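Transcriptional regulator, TetR family (Agrobacterium tumefaciens, PDB 2G7S) probably binds operator DNA as a dimer through an N-terminal helix-turn-helix domain and regulates transcription in response to a small-molecule ligand. Local coordinates at residues L20-G25 / A99-C104; H166-S171 / G182-P187; L55-V60 / P117-L122. All coordinates share one frame; numbering follows the deposited sequence. Where two conformers were deposited one is given.

Contact 1. Residues L20-G25 / A99-C104; sequences LIIRGG and ATHPFC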
loop_
_atom_site.group_PDB
_atom_site.type_symbol
_atom_site.label_atom_id
_atom_site.label_comp_id
_atom_site.label_asym_id
_atom_site.label_seq_id
_atom_site.Cartn_x
_atom_site.Cartn_y
_atom_site.Cartn_z
ATOM N N LEU A 20 -16.987 -3.517 -2.158
ATOM C CA LEU A 20 -16.689 -2.313 -2.954
ATOM C C LEU A 20 -15.422 -1.604 -2.443
ATOM O O LEU A 20 -14.629 -1.086 -3.226
ATOM C CB LEU A 20 -17.881 -1.298 -2.988
ATOM C CG LEU A 20 -19.203 -1.927 -3.554
ATOM C CD1 LEU A 20 -20.281 -0.870 -3.453
ATOM C CD2 LEU A 20 -18.955 -2.365 -5.022
ATOM N N ILE A 21 -15.272 -1.517 -1.108
ATOM C CA ILE A 21 -14.158 -0.787 -0.562
ATOM C C ILE A 21 -12.814 -1.490 -0.890
ATOM O O ILE A 21 -11.762 -0.803 -1.051
ATOM C CB ILE A 21 -14.359 -0.530 0.929
ATOM C CG1 ILE A 21 -13.885 0.810 1.372
ATOM C CG2 ILE A 21 -14.082 -1.751 1.749
ATOM C CD1 ILE A 21 -14.351 1.236 2.778
ATOM N N ILE A 22 -12.838 -2.826 -0.999
ATOM C CA ILE A 22 -11.621 -3.537 -1.371
ATOM C C ILE A 22 -11.194 -3.280 -2.806
ATOM O O ILE A 22 -10.005 -3.455 -3.173
ATOM C CB ILE A 22 -11.800 -5.042 -0.989
ATOM C CG1 ILE A 22 -11.812 -5.178 0.516
ATOM C CG2 ILE A 22 -10.668 -5.898 -1.571
ATOM C CD1 ILE A 22 -12.363 -6.555 0.929
ATOM N N ARG A 23 -12.122 -2.838 -3.647
ATOM C CA ARG A 23 -11.739 -2.489 -5.004
ATOM C C ARG A 23 -11.029 -1.159 -5.136
ATOM O O ARG A 23 -10.168 -0.978 -5.995
ATOM C CB ARG A 23 -12.946 -2.501 -5.941
ATOM C CG ARG A 23 -13.469 -3.928 -6.220
ATOM C CD ARG A 23 -14.934 -3.914 -6.533
ATOM N NE ARG A 23 -15.409 -2.855 -7.425
ATOM C CZ ARG A 23 -16.069 -1.777 -6.998
ATOM N NH1 ARG A 23 -16.231 -1.599 -5.715
ATOM N NH2 ARG A 23 -16.555 -0.878 -7.841
ATOM N N GLY A 24 -11.451 -0.176 -4.342
ATOM C CA GLY A 24 -10.957 1.197 -4.575
ATOM C C GLY A 24 -10.922 2.124 -3.398
ATOM O O GLY A 24 -10.728 3.296 -3.666
ATOM N N GLY A 25 -11.162 1.654 -2.169
ATOM C CA GLY A 25 -11.097 2.504 -1.008
ATOM C C GLY A 25 -12.361 3.321 -0.742
ATOM O O GLY A 25 -13.415 3.195 -1.397
ATOM N N ALA A 99 -10.040 -14.124 -5.268
ATOM C CA ALA A 99 -10.243 -12.824 -5.886
ATOM C C ALA A 99 -11.460 -12.013 -5.566
ATOM O O ALA A 99 -11.692 -10.989 -6.213
ATOM C CB ALA A 99 -10.034 -12.868 -7.306
ATOM N N THR A 100 -12.190 -12.457 -4.561
ATOM C CA THR A 100 -13.379 -11.748 -4.101
ATOM C C THR A 100 -12.937 -10.530 -3.239
ATOM O O THR A 100 -13.368 -9.373 -3.500
ATOM C CB THR A 100 -14.305 -12.760 -3.382
ATOM O OG1 THR A 100 -14.904 -13.616 -4.374
ATOM C CG2 THR A 100 -15.382 -12.075 -2.530
ATOM N N HIS A 101 -12.021 -10.793 -2.283
ATOM C CA HIS A 101 -11.427 -9.872 -1.291
ATOM C C HIS A 101 -9.859 -10.046 -1.290
ATOM O O HIS A 101 -9.270 -10.477 -0.329
ATOM C CB HIS A 101 -11.954 -10.251 0.099
ATOM C CG HIS A 101 -13.426 -9.936 0.332
ATOM N ND1 HIS A 101 -14.026 -10.110 1.562
ATOM C CD2 HIS A 101 -14.358 -9.335 -0.458
ATOM C CE1 HIS A 101 -15.295 -9.733 1.490
ATOM N NE2 HIS A 101 -15.529 -9.275 0.268
ATOM N N PRO A 102 -9.184 -9.728 -2.412
ATOM C CA PRO A 102 -7.756 -9.957 -2.584
ATOM C C PRO A 102 -6.892 -8.839 -1.986
ATOM O O PRO A 102 -5.737 -8.715 -2.354
ATOM C CB PRO A 102 -7.581 -9.987 -4.114
ATOM C CG PRO A 102 -8.592 -8.897 -4.550
ATOM C CD PRO A 102 -9.799 -9.171 -3.652
ATOM N N PHE A 103 -7.434 -8.044 -1.074
ATOM C CA PHE A 103 -6.653 -6.963 -0.460
ATOM C C PHE A 103 -7.226 -6.772 0.945
ATOM O O PHE A 103 -8.453 -6.911 1.133
ATOM C CB PHE A 103 -6.766 -5.665 -1.268
ATOM C CG PHE A 103 -5.481 -4.819 -1.293
ATOM C CD1 PHE A 103 -4.629 -4.847 -2.366
ATOM C CD2 PHE A 103 -5.182 -3.978 -0.248
ATOM C CE1 PHE A 103 -3.485 -4.071 -2.426
ATOM C CE2 PHE A 103 -4.056 -3.169 -0.308
ATOM C CZ PHE A 103 -3.204 -3.235 -1.360
ATOM N N CYS A 104 -6.390 -6.415 1.894
ATOM C CA CYS A 104 -6.840 -6.112 3.247
ATOM C C CYS A 104 -7.568 -4.734 3.240
ATOM O O CYS A 104 -7.032 -3.746 2.747
ATOM C CB CYS A 104 -5.599 -6.076 4.128
ATOM S SG CYS A 104 -5.997 -5.405 5.809
#

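Contact 2. Residues H166-S171 / G182-P187; sequences HGAMLS and GAITRP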
loop_
_atom_site.group_PDB
_atom_site.type_symbol
_atom_site.label_atom_id
_atom_site.label_comp_id
_atom_site.label_asym_id
_atom_site.label_seq_id
_atom_site.Cartn_x
_atom_site.Cartn_y
_atom_site.Cartn_z
ATOM N N HIS A 166 1.898 -6.109 3.330
ATOM C CA HIS A 166 1.084 -5.079 2.694
ATOM C C HIS A 166 1.705 -4.650 1.345
ATOM O O HIS A 166 0.955 -4.400 0.365
ATOM C CB HIS A 166 0.994 -3.902 3.613
ATOM C CG HIS A 166 0.185 -4.200 4.826
ATOM N ND1 HIS A 166 0.302 -3.457 5.985
ATOM C CD2 HIS A 166 -0.774 -5.132 5.062
ATOM C CE1 HIS A 166 -0.565 -3.930 6.899
ATOM N NE2 HIS A 166 -1.227 -4.959 6.365
ATOM N N GLY A 167 3.039 -4.614 1.263
ATOM C CA GLY A 167 3.652 -4.236 0.014
ATOM C C GLY A 167 3.466 -5.358 -1.007
ATOM O O GLY A 167 3.433 -5.076 -2.233
ATOM N N ALA A 168 3.464 -6.625 -0.573
ATOM C CA ALA A 168 3.298 -7.746 -1.500
ATOM C C ALA A 168 1.865 -7.794 -2.060
ATOM O O ALA A 168 1.681 -8.114 -3.247
ATOM C CB ALA A 168 3.628 -9.048 -0.768
HETATM N N MSE A 169 0.849 -7.503 -1.216
HETATM C CA MSE A 169 -0.514 -7.387 -1.700
HETATM C C MSE A 169 -0.547 -6.327 -2.818
HETATM O O MSE A 169 -1.328 -6.463 -3.827
HETATM C CB MSE A 169 -1.483 -6.864 -0.527
HETATM C CG MSE A 169 -1.831 -7.836 0.444
HETATM SE SE MSE A 169 -2.814 -6.656 1.741
HETATM C CE MSE A 169 -2.817 -8.395 3.087
ATOM N N LEU A 170 0.161 -5.229 -2.607
ATOM C CA LEU A 170 0.133 -4.131 -3.548
ATOM C C LEU A 170 0.777 -4.567 -4.858
ATOM O O LEU A 170 0.243 -4.333 -5.957
ATOM C CB LEU A 170 0.910 -2.932 -2.954
ATOM C CG LEU A 170 0.769 -1.656 -3.741
ATOM C CD1 LEU A 170 -0.661 -1.110 -3.626
ATOM C CD2 LEU A 170 1.771 -0.619 -3.261
ATOM N N SER A 171 1.956 -5.230 -4.788
ATOM C CA SER A 171 2.595 -5.705 -6.045
ATOM C C SER A 171 1.720 -6.725 -6.759
ATOM O O SER A 171 1.665 -6.691 -7.989
ATOM C CB SER A 171 3.999 -6.286 -5.801
ATOM O OG SER A 171 4.884 -5.168 -5.574
ATOM N N GLY A 182 3.533 -14.714 -2.551
ATOM C CA GLY A 182 4.439 -15.640 -1.906
ATOM C C GLY A 182 5.906 -15.382 -2.235
ATOM O O GLY A 182 6.808 -15.543 -1.405
ATOM N N ALA A 183 6.166 -14.976 -3.489
ATOM C CA ALA A 183 7.555 -14.750 -3.888
ATOM C C ALA A 183 8.188 -13.624 -3.086
ATOM O O ALA A 183 9.437 -13.579 -2.914
ATOM C CB ALA A 183 7.612 -14.378 -5.361
ATOM N N ILE A 184 7.365 -12.694 -2.602
ATOM C CA ILE A 184 7.910 -11.588 -1.825
ATOM C C ILE A 184 7.946 -11.934 -0.327
ATOM O O ILE A 184 8.940 -11.520 0.354
ATOM C CB ILE A 184 7.074 -10.316 -2.063
ATOM C CG1 ILE A 184 7.345 -9.822 -3.484
ATOM C CG2 ILE A 184 7.347 -9.220 -1.026
ATOM C CD1 ILE A 184 6.330 -8.799 -3.948
ATOM N N THR A 185 6.906 -12.598 0.193
ATOM C CA THR A 185 6.818 -12.761 1.635
ATOM C C THR A 185 7.542 -14.013 2.170
ATOM O O THR A 185 8.013 -14.002 3.322
ATOM C CB THR A 185 5.362 -12.856 2.091
ATOM O OG1 THR A 185 4.681 -13.900 1.379
ATOM C CG2 THR A 185 4.610 -11.531 1.886
ATOM N N ARG A 186 7.635 -15.051 1.342
ATOM C CA ARG A 186 8.128 -16.331 1.869
ATOM C C ARG A 186 9.649 -16.300 2.143
ATOM O O ARG A 186 10.132 -17.025 3.025
ATOM C CB ARG A 186 7.675 -17.496 0.967
ATOM C CG ARG A 186 6.141 -17.675 1.172
ATOM C CD ARG A 186 5.619 -18.719 0.170
ATOM N NE ARG A 186 4.199 -18.990 0.387
ATOM C CZ ARG A 186 3.781 -19.741 1.389
ATOM N NH1 ARG A 186 4.672 -20.286 2.267
ATOM N NH2 ARG A 186 2.449 -19.965 1.550
ATOM N N PRO A 187 10.454 -15.598 1.331
ATOM C CA PRO A 187 11.909 -15.643 1.653
ATOM C C PRO A 187 12.237 -15.218 3.096
ATOM O O PRO A 187 13.149 -15.784 3.705
ATOM C CB PRO A 187 12.548 -14.766 0.569
ATOM C CG PRO A 187 11.610 -14.984 -0.634
ATOM C CD PRO A 187 10.204 -14.976 0.015
#

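Contact 3. Residues L55-V60 / P117-L122; sequences LVCKLV and PETVVL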
loop_
_atom_site.group_PDB
_atom_site.type_symbol
_atom_site.label_atom_id
_atom_site.label_comp_id
_atom_site.label_asym_id
_atom_site.label_seq_id
_atom_site.Cartn_x
_atom_site.Cartn_y
_atom_site.Cartn_z
ATOM N N LEU A 55 -21.016 3.884 8.526
ATOM C CA LEU A 55 -21.071 2.609 7.816
ATOM C C LEU A 55 -19.665 2.004 7.714
ATOM O O LEU A 55 -19.443 0.799 7.991
ATOM C CB LEU A 55 -21.644 2.925 6.427
ATOM C CG LEU A 55 -22.016 1.722 5.605
ATOM C CD1 LEU A 55 -23.028 2.182 4.449
ATOM C CD2 LEU A 55 -20.825 1.193 5.020
ATOM N N VAL A 56 -18.709 2.847 7.329
ATOM C CA VAL A 56 -17.341 2.298 7.148
ATOM C C VAL A 56 -16.685 1.962 8.513
ATOM O O VAL A 56 -15.966 0.933 8.597
ATOM C CB VAL A 56 -16.519 3.275 6.305
ATOM C CG1 VAL A 56 -15.049 2.790 6.211
ATOM C CG2 VAL A 56 -17.161 3.358 4.893
ATOM N N CYS A 57 -16.960 2.728 9.569
ATOM C CA CYS A 57 -16.421 2.279 10.857
ATOM C C CYS A 57 -16.987 0.931 11.229
ATOM O O CYS A 57 -16.243 0.091 11.760
ATOM C CB CYS A 57 -16.808 3.272 11.954
ATOM S SG CYS A 57 -15.830 4.784 11.964
ATOM N N LYS A 58 -18.289 0.721 10.982
ATOM C CA LYS A 58 -18.899 -0.577 11.315
ATOM C C LYS A 58 -18.313 -1.709 10.470
ATOM O O LYS A 58 -18.190 -2.840 10.939
ATOM C CB LYS A 58 -20.410 -0.496 11.118
ATOM C CG LYS A 58 -21.016 0.394 12.190
ATOM C CD LYS A 58 -21.127 -0.367 13.497
ATOM C CE LYS A 58 -21.527 0.573 14.641
ATOM N NZ LYS A 58 -22.391 1.646 14.166
ATOM N N LEU A 59 -18.070 -1.423 9.199
ATOM C CA LEU A 59 -17.489 -2.420 8.321
ATOM C C LEU A 59 -16.091 -2.761 8.790
ATOM O O LEU A 59 -15.724 -3.962 8.779
ATOM C CB LEU A 59 -17.441 -1.731 6.922
ATOM C CG LEU A 59 -16.854 -2.178 5.636
ATOM C CD1 LEU A 59 -17.319 -1.195 4.531
ATOM C CD2 LEU A 59 -15.393 -2.440 5.678
ATOM N N VAL A 60 -15.274 -1.733 9.106
ATOM C CA VAL A 60 -13.886 -2.030 9.499
ATOM C C VAL A 60 -13.892 -2.746 10.849
ATOM O O VAL A 60 -13.094 -3.676 11.035
ATOM C CB VAL A 60 -13.066 -0.764 9.571
ATOM C CG1 VAL A 60 -11.716 -1.037 10.138
ATOM C CG2 VAL A 60 -12.975 -0.111 8.143
ATOM N N PRO A 117 -12.404 10.140 7.300
ATOM C CA PRO A 117 -12.894 10.594 8.586
ATOM C C PRO A 117 -12.023 10.145 9.758
ATOM O O PRO A 117 -11.554 8.983 9.763
ATOM C CB PRO A 117 -14.303 9.947 8.680
ATOM C CG PRO A 117 -14.706 9.584 7.238
ATOM C CD PRO A 117 -13.333 9.266 6.549
ATOM N N GLU A 118 -11.855 11.004 10.750
ATOM C CA GLU A 118 -11.008 10.634 11.884
ATOM C C GLU A 118 -11.508 9.341 12.549
ATOM O O GLU A 118 -10.680 8.540 13.050
ATOM C CB GLU A 118 -11.011 11.698 12.943
ATOM C CG GLU A 118 -10.409 13.004 12.444
ATOM C CD GLU A 118 -10.423 14.117 13.501
ATOM O OE1 GLU A 118 -11.126 14.034 14.528
ATOM O OE2 GLU A 118 -9.744 15.141 13.214
ATOM N N THR A 119 -12.833 9.135 12.606
ATOM C CA THR A 119 -13.313 7.920 13.284
ATOM C C THR A 119 -12.898 6.648 12.528
ATOM O O THR A 119 -12.574 5.599 13.163
ATOM C CB THR A 119 -14.820 7.915 13.435
ATOM O OG1 THR A 119 -15.381 8.179 12.146
ATOM C CG2 THR A 119 -15.260 9.064 14.441
ATOM N N VAL A 120 -12.857 6.727 11.198
ATOM C CA VAL A 120 -12.373 5.597 10.393
ATOM C C VAL A 120 -10.887 5.387 10.597
ATOM O O VAL A 120 -10.432 4.224 10.705
ATOM C CB VAL A 120 -12.728 5.828 8.889
ATOM C CG1 VAL A 120 -12.174 4.662 8.036
ATOM C CG2 VAL A 120 -14.248 5.932 8.749
ATOM N N VAL A 121 -10.151 6.498 10.641
ATOM C CA VAL A 121 -8.691 6.383 10.854
ATOM C C VAL A 121 -8.382 5.633 12.156
ATOM O O VAL A 121 -7.470 4.811 12.215
ATOM C CB VAL A 121 -8.038 7.778 10.855
ATOM C CG1 VAL A 121 -6.521 7.706 11.211
ATOM C CG2 VAL A 121 -8.262 8.414 9.481
ATOM N N LEU A 122 -9.192 5.889 13.210
ATOM C CA LEU A 122 -8.952 5.201 14.484
ATOM C C LEU A 122 -9.051 3.682 14.263
ATOM O O LEU A 122 -8.222 2.922 14.812
ATOM C CB LEU A 122 -10.001 5.645 15.544
ATOM C CG LEU A 122 -9.889 7.053 16.024
ATOM C CD1 LEU A 122 -11.133 7.300 16.998
ATOM C CD2 LEU A 122 -8.581 7.256 16.781
#

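Contact 1. Residues L20-G25 / A99-C104
Ile22, near the end of helix 6-24, is the one residue of 20-25 that enters this contact, reaching with its two branches to His101, Pro102 and Phe103 in the bend that follows helix 81-98. The longer branch goes to the histidine: CD1 sits over one face of the His101 imidazole, 3.8 Å from the ring centroid and 22° off the ring normal, a CH-pi contact shifted toward the rim of the ring near CG and CD2. The two side chains cross at about a right angle. The shorter branch serves the next two residues. A chi1 of -69° leaves CG2 anti to the backbone N and directed at the loop, where it lies 4.0 Å from Pro102 CD and 3.9 Å from Phe103 CB; the carbonyl O of Phe103 is also close, 3.6 Å from the same CG2. A beta-branched isoleucine suits the place because its two arms can touch different residues of a curved backbone. No hydrogen bond joins the two segments, but the imidazole is held from nearby: His101 NE2 is hydrogen-bonded to Thr19 OG1 of helix 6-24, which helps to hold the ring with its face against the methyl. Phe103 starts toward Ile22 with its CB, then carries its ring off to Met169 and Arg173 of helix 154-173, and Arg173 NH1 is hydrogen-bonded to Ile22 O. The arrangement is a junction of the two-domain TetR fold, where the first helix of the DNA-binding domain rests on a loop of the all-helical C-terminal domain.

Contact 2. Residues H166-S171 / G182-P187
Ala168 CB is overlapped by two methyl groups of the neighbouring helix, CG2 of Ile184 at 3.7 Å and CG2 of Thr185 at 3.8 Å. Alanine suits the spot because a single methyl lets the helices come close; the axes of the two segments approach to 9.0 Å. One turn on, Ser171 presents its CB rather than its hydroxyl, meeting Ile184 CD1 at 3.9 Å. Ile184 thus spans both residues: at chi1 -71° its CG2, anti to the backbone N, meets the alanine, while CD1 reaches along helix 154-173 to the serine. The segments run antiparallel, at 162°, and form a helical hairpin at the end of the all-helical C-terminal domain of the TetR fold. In Thr185, chi1 54° puts CG2 anti to the carbonyl carbon, against Ala168, and OG1 between backbone N and carbonyl carbon; from there the hydroxyl hydrogen-bonds back to Phe181 O, so the buried polar atom is satisfied within its own helix. Helix 81-98 borders the hairpin, where Ile89 packs on Thr185 and Glu93 forms a salt bridge with Arg186. Ile184 also touches Ala163 of the second subunit, and His166 packs on Leu170 of that subunit.

Contact 3. Residues L55-V60 / P117-L122
Val56 and Cys57 of helix 52-77 face Val120 and Thr119 in the first turn of helix 118-144, across the border between the DNA-binding and C-terminal domains of the TetR fold. Helix 52-77 starts in the first domain and runs on toward the second, so this contact joins the long connecting helix to a helix of the C-terminal bundle. The two short segments are nearly parallel, at 5° with axes 9.1 Å apart, and their side chains fill the interval. Val56 and Val120 have the same conformation, CG1 anti to the backbone N, the usual choice for valine in a helix because it keeps both methyls clear of the preceding turn. Val56 CG1 meets Val120 CG1 at 3.9 Å, with Val120 CG2 also near, and the two side chains are set at an oblique angle. Ile21 of helix 6-24 and Tyr26 also pack on Val56, continuing the apolar layer into the first domain. Cys57 takes a different rotamer, with SG anti to the carbonyl carbon (chi1 -77°), which extends the sulfur across to the start of helix 118-144. There it lies 3.8 Å from Val120 CG2, and its small, polarisable thiol fits where the backbones come close, the alpha carbons of Cys57 and Val120 being 5.3 Å apart. The same Cys57 SG is 3.6 Å from Val120 N. Thr119 stands at the more open margin of the contact, and its chi1 of 51° turns the hydroxyl to the sulfur, Thr119 OG1 lying 3.4 Å from Cys57 SG.

Overall arrangement
From the N terminus, helix 6-24 is met first: contact 1 joins its end to the loop 99-104, enclosing 73 mostly helical residues. Segment 55-60 lies within the enclosed part of the chain, but its partner 117-122 comes only after 99-104, so contacts 1 and 3 cross, and together they tie the DNA-binding domain to the C-terminal one. They also touch, Ile21 CD1 packing 3.8 Å from Val56 CG1. Contact 2 follows in series and closes a hairpin of helices 154-173 and 180-192, with a short connection. It meets contact 1 where Phe103 CE1 lies 3.5 Å from Met169 O, but stays about 12 Å from contact 3 at the nearest atoms. Contacts 1 and 2 both reach the second subunit.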